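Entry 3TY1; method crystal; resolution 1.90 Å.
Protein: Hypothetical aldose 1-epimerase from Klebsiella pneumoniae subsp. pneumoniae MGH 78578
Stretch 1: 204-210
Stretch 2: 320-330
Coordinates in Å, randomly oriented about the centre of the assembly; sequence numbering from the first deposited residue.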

ATOM      1  N   HIS A 204     -14.989  -6.258  22.514  1.00 46.18           N
ATOM      2  CA  HIS A 204     -13.975  -6.670  21.572  1.00 43.93           C
ATOM      3  C   HIS A 204     -12.705  -7.100  22.292  1.00 42.73           C
ATOM      4  O   HIS A 204     -12.321  -6.534  23.337  1.00 44.04           O
ATOM      5  CB  HIS A 204     -13.690  -5.573  20.537  1.00 44.35           C
ATOM      6  CG  HIS A 204     -13.074  -6.108  19.294  1.00 42.42           C
ATOM      7  ND1 HIS A 204     -11.749  -6.484  19.231  1.00 43.97           N
ATOM      8  CD2 HIS A 204     -13.607  -6.402  18.088  1.00 44.13           C
ATOM      9  CE1 HIS A 204     -11.494  -6.981  18.037  1.00 43.69           C
ATOM     10  NE2 HIS A 204     -12.606  -6.951  17.324  1.00 44.98           N
ATOM     11  N   ASP A 205     -12.067  -8.124  21.742  1.00 41.36           N
ATOM     12  CA  ASP A 205     -10.746  -8.556  22.210  1.00 41.35           C
ATOM     13  C   ASP A 205      -9.680  -7.470  21.997  1.00 38.24           C
ATOM     14  O   ASP A 205      -9.815  -6.648  21.107  1.00 37.24           O
ATOM     15  CB  ASP A 205     -10.265  -9.805  21.441  1.00 40.63           C
ATOM     16  CG  ASP A 205     -11.000 -11.064  21.817  1.00 49.20           C
ATOM     17  OD1 ASP A 205     -11.821 -11.082  22.770  1.00 47.22           O
ATOM     18  OD2 ASP A 205     -10.727 -12.058  21.135  1.00 46.83           O
ATOM     19  N   TYR A 206      -8.662  -7.458  22.852  1.00 38.47           N
ATOM     20  CA  TYR A 206      -7.491  -6.635  22.615  1.00 38.37           C
ATOM     21  C   TYR A 206      -6.296  -7.324  23.228  1.00 38.37           C
ATOM     22  O   TYR A 206      -6.450  -8.163  24.116  1.00 38.84           O
ATOM     23  CB  TYR A 206      -7.661  -5.212  23.150  1.00 37.77           C
ATOM     24  CG  TYR A 206      -7.566  -5.052  24.666  1.00 39.48           C
ATOM     25  CD1 TYR A 206      -8.693  -5.196  25.489  1.00 46.03           C
ATOM     26  CD2 TYR A 206      -6.356  -4.752  25.261  1.00 37.84           C
ATOM     27  CE1 TYR A 206      -8.587  -5.027  26.876  1.00 44.03           C
ATOM     28  CE2 TYR A 206      -6.240  -4.589  26.620  1.00 41.93           C
ATOM     29  CZ  TYR A 206      -7.338  -4.720  27.422  1.00 41.87           C
ATOM     30  OH  TYR A 206      -7.133  -4.551  28.759  1.00 43.06           O
ATOM     31  N   GLN A 207      -5.132  -7.006  22.678  1.00 35.55           N
ATOM     32  CA  GLN A 207      -3.837  -7.419  23.185  1.00 34.80           C
ATOM     33  C   GLN A 207      -2.843  -6.281  22.990  1.00 35.44           C
ATOM     34  O   GLN A 207      -2.938  -5.554  22.004  1.00 37.72           O
ATOM     35  CB  GLN A 207      -3.285  -8.612  22.426  1.00 34.97           C
ATOM     36  CG  GLN A 207      -4.140  -9.855  22.385  1.00 35.38           C
ATOM     37  CD  GLN A 207      -3.529 -10.874  21.470  1.00 35.11           C
ATOM     38  OE1 GLN A 207      -3.751 -10.826  20.249  1.00 34.66           O
ATOM     39  NE2 GLN A 207      -2.716 -11.790  22.036  1.00 33.52           N
ATOM     40  N   ILE A 208      -1.864  -6.159  23.882  1.00 34.39           N
ATOM     41  CA  ILE A 208      -0.798  -5.140  23.690  1.00 33.99           C
ATOM     42  C   ILE A 208       0.512  -5.577  24.313  1.00 32.53           C
ATOM     43  O   ILE A 208       0.516  -6.104  25.399  1.00 34.17           O
ATOM     44  CB  ILE A 208      -1.232  -3.745  24.239  1.00 32.91           C
ATOM     45  CG1 ILE A 208      -0.162  -2.644  24.054  1.00 32.48           C
ATOM     46  CG2 ILE A 208      -1.680  -3.842  25.724  1.00 36.68           C
ATOM     47  CD1 ILE A 208       0.204  -2.338  22.578  1.00 29.84           C
ATOM     48  N   ILE A 209       1.626  -5.319  23.612  1.00 31.68           N
ATOM     49  CA  ILE A 209       2.956  -5.486  24.149  1.00 30.73           C
ATOM     50  C   ILE A 209       3.647  -4.135  23.897  1.00 32.24           C
ATOM     51  O   ILE A 209       3.629  -3.639  22.746  1.00 28.17           O
ATOM     52  CB  ILE A 209       3.736  -6.643  23.429  1.00 33.56           C
ATOM     53  CG1 ILE A 209       3.040  -7.986  23.616  1.00 39.79           C
ATOM     54  CG2 ILE A 209       5.186  -6.672  23.902  1.00 32.14           C
ATOM     55  CD1 ILE A 209       3.705  -9.165  22.918  1.00 31.64           C
ATOM     56  N   TYR A 210       4.214  -3.531  24.954  1.00 28.60           N
ATOM     57  CA  TYR A 210       5.034  -2.324  24.858  1.00 28.76           C
ATOM     58  C   TYR A 210       6.470  -2.794  24.595  1.00 28.62           C
ATOM     59  O   TYR A 210       7.255  -3.052  25.521  1.00 33.03           O
ATOM     60  CB  TYR A 210       4.883  -1.490  26.126  1.00 29.52           C
ATOM     61  CG  TYR A 210       3.586  -0.714  26.105  1.00 31.92           C
ATOM     62  CD1 TYR A 210       2.389  -1.295  26.453  1.00 34.58           C
ATOM     63  CD2 TYR A 210       3.563   0.604  25.647  1.00 31.22           C
ATOM     64  CE1 TYR A 210       1.194  -0.572  26.364  1.00 29.22           C
ATOM     65  CE2 TYR A 210       2.439   1.304  25.607  1.00 30.67           C
ATOM     66  CZ  TYR A 210       1.237   0.727  25.956  1.00 30.67           C
ATOM     67  OH  TYR A 210       0.094   1.471  25.843  1.00 33.09           O
ATOM     68  N   SER A 320      -0.056  -9.946  26.817  1.00 38.06           N
ATOM     69  CA  SER A 320       0.248 -11.230  26.191  1.00 39.00           C
ATOM     70  C   SER A 320       1.744 -11.448  26.051  1.00 37.44           C
ATOM     71  O   SER A 320       2.569 -10.508  26.103  1.00 36.67           O
ATOM     72  CB  SER A 320      -0.388 -11.314  24.781  1.00 38.83           C
ATOM     73  OG  SER A 320      -1.655 -11.924  24.776  1.00 41.96           O
ATOM     74  N   TYR A 321       2.083 -12.725  25.897  1.00 37.76           N
ATOM     75  CA  TYR A 321       3.391 -13.135  25.434  1.00 36.30           C
ATOM     76  C   TYR A 321       3.332 -13.072  23.909  1.00 38.38           C
ATOM     77  O   TYR A 321       2.278 -12.822  23.320  1.00 39.13           O
ATOM     78  CB  TYR A 321       3.771 -14.542  25.938  1.00 37.91           C
ATOM     79  CG  TYR A 321       3.928 -14.600  27.436  1.00 38.18           C
ATOM     80  CD1 TYR A 321       4.899 -13.823  28.098  1.00 38.35           C
ATOM     81  CD2 TYR A 321       3.122 -15.424  28.210  1.00 44.39           C
ATOM     82  CE1 TYR A 321       5.049 -13.909  29.512  1.00 41.45           C
ATOM     83  CE2 TYR A 321       3.256 -15.488  29.592  1.00 44.56           C
ATOM     84  CZ  TYR A 321       4.214 -14.732  30.244  1.00 43.46           C
ATOM     85  OH  TYR A 321       4.332 -14.805  31.632  1.00 43.02           O
ATOM     86  N   ALA A 322       4.481 -13.287  23.276  1.00 35.83           N
ATOM     87  CA  ALA A 322       4.614 -13.102  21.843  1.00 35.77           C
ATOM     88  C   ALA A 322       4.174 -14.276  20.970  1.00 36.71           C
ATOM     89  O   ALA A 322       4.377 -14.249  19.734  1.00 33.86           O
ATOM     90  CB  ALA A 322       6.090 -12.681  21.510  1.00 32.86           C
ATOM     91  N   TYR A 323       3.595 -15.311  21.579  1.00 37.76           N
ATOM     92  CA  TYR A 323       2.987 -16.389  20.806  1.00 36.65           C
ATOM     93  C   TYR A 323       1.853 -15.836  19.950  1.00 35.97           C
ATOM     94  O   TYR A 323       1.362 -14.762  20.233  1.00 37.42           O
ATOM     95  CB  TYR A 323       2.436 -17.504  21.693  1.00 37.69           C
ATOM     96  CG  TYR A 323       3.468 -18.194  22.541  1.00 37.33           C
ATOM     97  CD1 TYR A 323       4.405 -19.034  21.972  1.00 37.00           C
ATOM     98  CD2 TYR A 323       3.511 -17.998  23.930  1.00 46.23           C
ATOM     99  CE1 TYR A 323       5.362 -19.676  22.756  1.00 41.48           C
ATOM    100  CE2 TYR A 323       4.464 -18.632  24.723  1.00 43.89           C
ATOM    101  CZ  TYR A 323       5.389 -19.462  24.122  1.00 41.61           C
ATOM    102  OH  TYR A 323       6.347 -20.090  24.865  1.00 42.60           O
ATOM    103  N   PRO A 324       1.451 -16.558  18.878  1.00 37.16           N
ATOM    104  CA  PRO A 324       0.353 -16.099  18.038  1.00 37.10           C
ATOM    105  C   PRO A 324      -0.977 -16.020  18.779  1.00 38.37           C
ATOM    106  O   PRO A 324      -1.141 -16.629  19.830  1.00 40.23           O
ATOM    107  CB  PRO A 324       0.286 -17.144  16.916  1.00 39.15           C
ATOM    108  CG  PRO A 324       1.587 -17.812  16.917  1.00 42.00           C
ATOM    109  CD  PRO A 324       2.070 -17.779  18.338  1.00 39.67           C
ATOM    110  N   VAL A 325      -1.899 -15.263  18.217  1.00 37.57           N
ATOM    111  CA  VAL A 325      -3.197 -15.001  18.829  1.00 40.71           C
ATOM    112  C   VAL A 325      -3.992 -16.283  19.134  1.00 43.38           C
ATOM    113  O   VAL A 325      -4.768 -16.304  20.099  1.00 44.41           O
ATOM    114  CB  VAL A 325      -4.012 -14.002  17.972  1.00 41.91           C
ATOM    115  CG1 VAL A 325      -4.406 -14.645  16.618  1.00 40.49           C
ATOM    116  CG2 VAL A 325      -5.218 -13.489  18.746  1.00 41.34           C
ATOM    117  N   THR A 326      -3.763 -17.344  18.352  1.00 44.14           N
ATOM    118  CA  THR A 326      -4.342 -18.664  18.608  1.00 46.90           C
ATOM    119  C   THR A 326      -3.909 -19.221  19.972  1.00 45.78           C
ATOM    120  O   THR A 326      -4.728 -19.695  20.726  1.00 50.30           O
ATOM    121  CB  THR A 326      -3.969 -19.684  17.477  1.00 48.66           C
ATOM    122  OG1 THR A 326      -2.566 -19.584  17.197  1.00 49.59           O
ATOM    123  CG2 THR A 326      -4.752 -19.399  16.213  1.00 47.70           C
ATOM    124  N   ILE A 327      -2.621 -19.146  20.290  1.00 45.08           N
ATOM    125  CA  ILE A 327      -2.090 -19.626  21.589  1.00 46.02           C
ATOM    126  C   ILE A 327      -2.530 -18.718  22.724  1.00 45.23           C
ATOM    127  O   ILE A 327      -2.989 -19.205  23.769  1.00 47.08           O
ATOM    128  CB  ILE A 327      -0.560 -19.798  21.537  1.00 45.55           C
ATOM    129  CG1 ILE A 327      -0.242 -21.081  20.757  1.00 52.75           C
ATOM    130  CG2 ILE A 327       0.051 -19.841  22.926  1.00 47.14           C
ATOM    131  CD1 ILE A 327       1.115 -21.112  20.114  1.00 50.04           C
ATOM    132  N   GLU A 328      -2.459 -17.403  22.500  1.00 44.96           N
ATOM    133  CA  GLU A 328      -2.867 -16.419  23.523  1.00 43.77           C
ATOM    134  C   GLU A 328      -4.361 -16.500  23.877  1.00 46.24           C
ATOM    135  O   GLU A 328      -4.726 -16.265  25.040  1.00 49.71           O
ATOM    136  CB  GLU A 328      -2.462 -15.004  23.136  1.00 39.61           C
ATOM    137  CG  GLU A 328      -0.956 -14.859  23.009  1.00 37.22           C
ATOM    138  CD  GLU A 328      -0.211 -15.081  24.311  1.00 45.78           C
ATOM    139  OE1 GLU A 328      -0.461 -14.315  25.273  1.00 46.53           O
ATOM    140  OE2 GLU A 328       0.602 -16.038  24.391  1.00 43.24           O
ATOM    141  N   ARG A 329      -5.206 -16.860  22.917  1.00 44.48           N
ATOM    142  CA  ARG A 329      -6.627 -17.120  23.210  1.00 49.18           C
ATOM    143  C   ARG A 329      -6.797 -18.418  24.011  1.00 51.36           C
ATOM    144  O   ARG A 329      -7.504 -18.450  25.033  1.00 53.12           O
ATOM    145  CB  ARG A 329      -7.437 -17.266  21.926  1.00 50.82           C
ATOM    146  CG  ARG A 329      -7.711 -15.965  21.192  1.00 49.71           C
ATOM    147  CD  ARG A 329      -8.105 -16.291  19.776  1.00 51.01           C
ATOM    148  NE  ARG A 329      -8.348 -15.112  18.966  1.00 48.60           N
ATOM    149  CZ  ARG A 329      -8.618 -15.135  17.663  1.00 51.36           C
ATOM    150  NH1 ARG A 329      -8.696 -16.284  16.978  1.00 53.31           N
ATOM    151  NH2 ARG A 329      -8.800 -13.988  17.025  1.00 50.17           N
ATOM    152  N   LYS A 330      -6.150 -19.479  23.523  1.00 52.75           N
ATOM    153  CA  LYS A 330      -6.223 -20.820  24.130  1.00 56.36           C
ATOM    154  C   LYS A 330      -5.798 -20.732  25.585  1.00 55.04           C
ATOM    155  O   LYS A 330      -6.486 -21.217  26.448  1.00 53.57           O
ATOM    156  CB  LYS A 330      -5.313 -21.809  23.378  1.00 57.00           C
ATOM    157  CG  LYS A 330      -5.552 -23.298  23.660  1.00 67.11           C
ATOM    158  CD  LYS A 330      -6.592 -23.891  22.689  1.00 80.25           C
ATOM    159  CE  LYS A 330      -6.801 -25.399  22.891  1.00 82.63           C
ATOM    160  NZ  LYS A 330      -7.249 -25.687  24.265  1.00 85.06           N
TER
HETATM  161  O   HOH W   1      -8.403 -12.279  19.704  1.00 44.26           O
HETATM  162  O   HOH W   2      -0.924 -13.068  20.165  1.00 40.83           O

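What ties the strand most firmly to the second stretch? The side-chain amide of Gln207 does: its NE2 donates a hydrogen bond to Ser320 OG, 2.9 Å away and nearly straight at 160°. Ser320 OG in turn donates to Glu328 OE1 at 2.7 Å, and that carboxylate oxygen also accepts from Tyr321 N at 3.1 Å. One serine hydroxyl thus relays between a neutral amide and a buried acid on the helix.

How does water extend these links? Gln207 NE2 also donates to water 2 (2.9 Å), which donates a hydrogen bond to Tyr323 O (2.8 Å). Farther out, water 1 donates to Asp205 OD2 (2.7 Å) and accepts from Arg329 NE (2.9 Å). Asp205 OD2 and Arg329 NE themselves stand 4.4 Å apart, with the oxygen well out of the guanidinium plane, so the charges attract without direct bonding.

Where does van der Waals packing take over? The Ile209 side chain packs against the loop, placing CG1 3.6 Å from Ser320 O, carbon against oxygen, and CD1 4.5 Å from Ala322 CB, an apolar pair. Val325 CG2 meets Gln207 OE1 at 3.4 Å, again carbon against oxygen.

What backbone arrangement allows this? Strand and helix run at 110°, their axes no closer than 11.1 Å. The alternating strand directs the CA-to-CB bonds of Asp205, Gln207 and Ile209 toward the partner and that of Ile208 away.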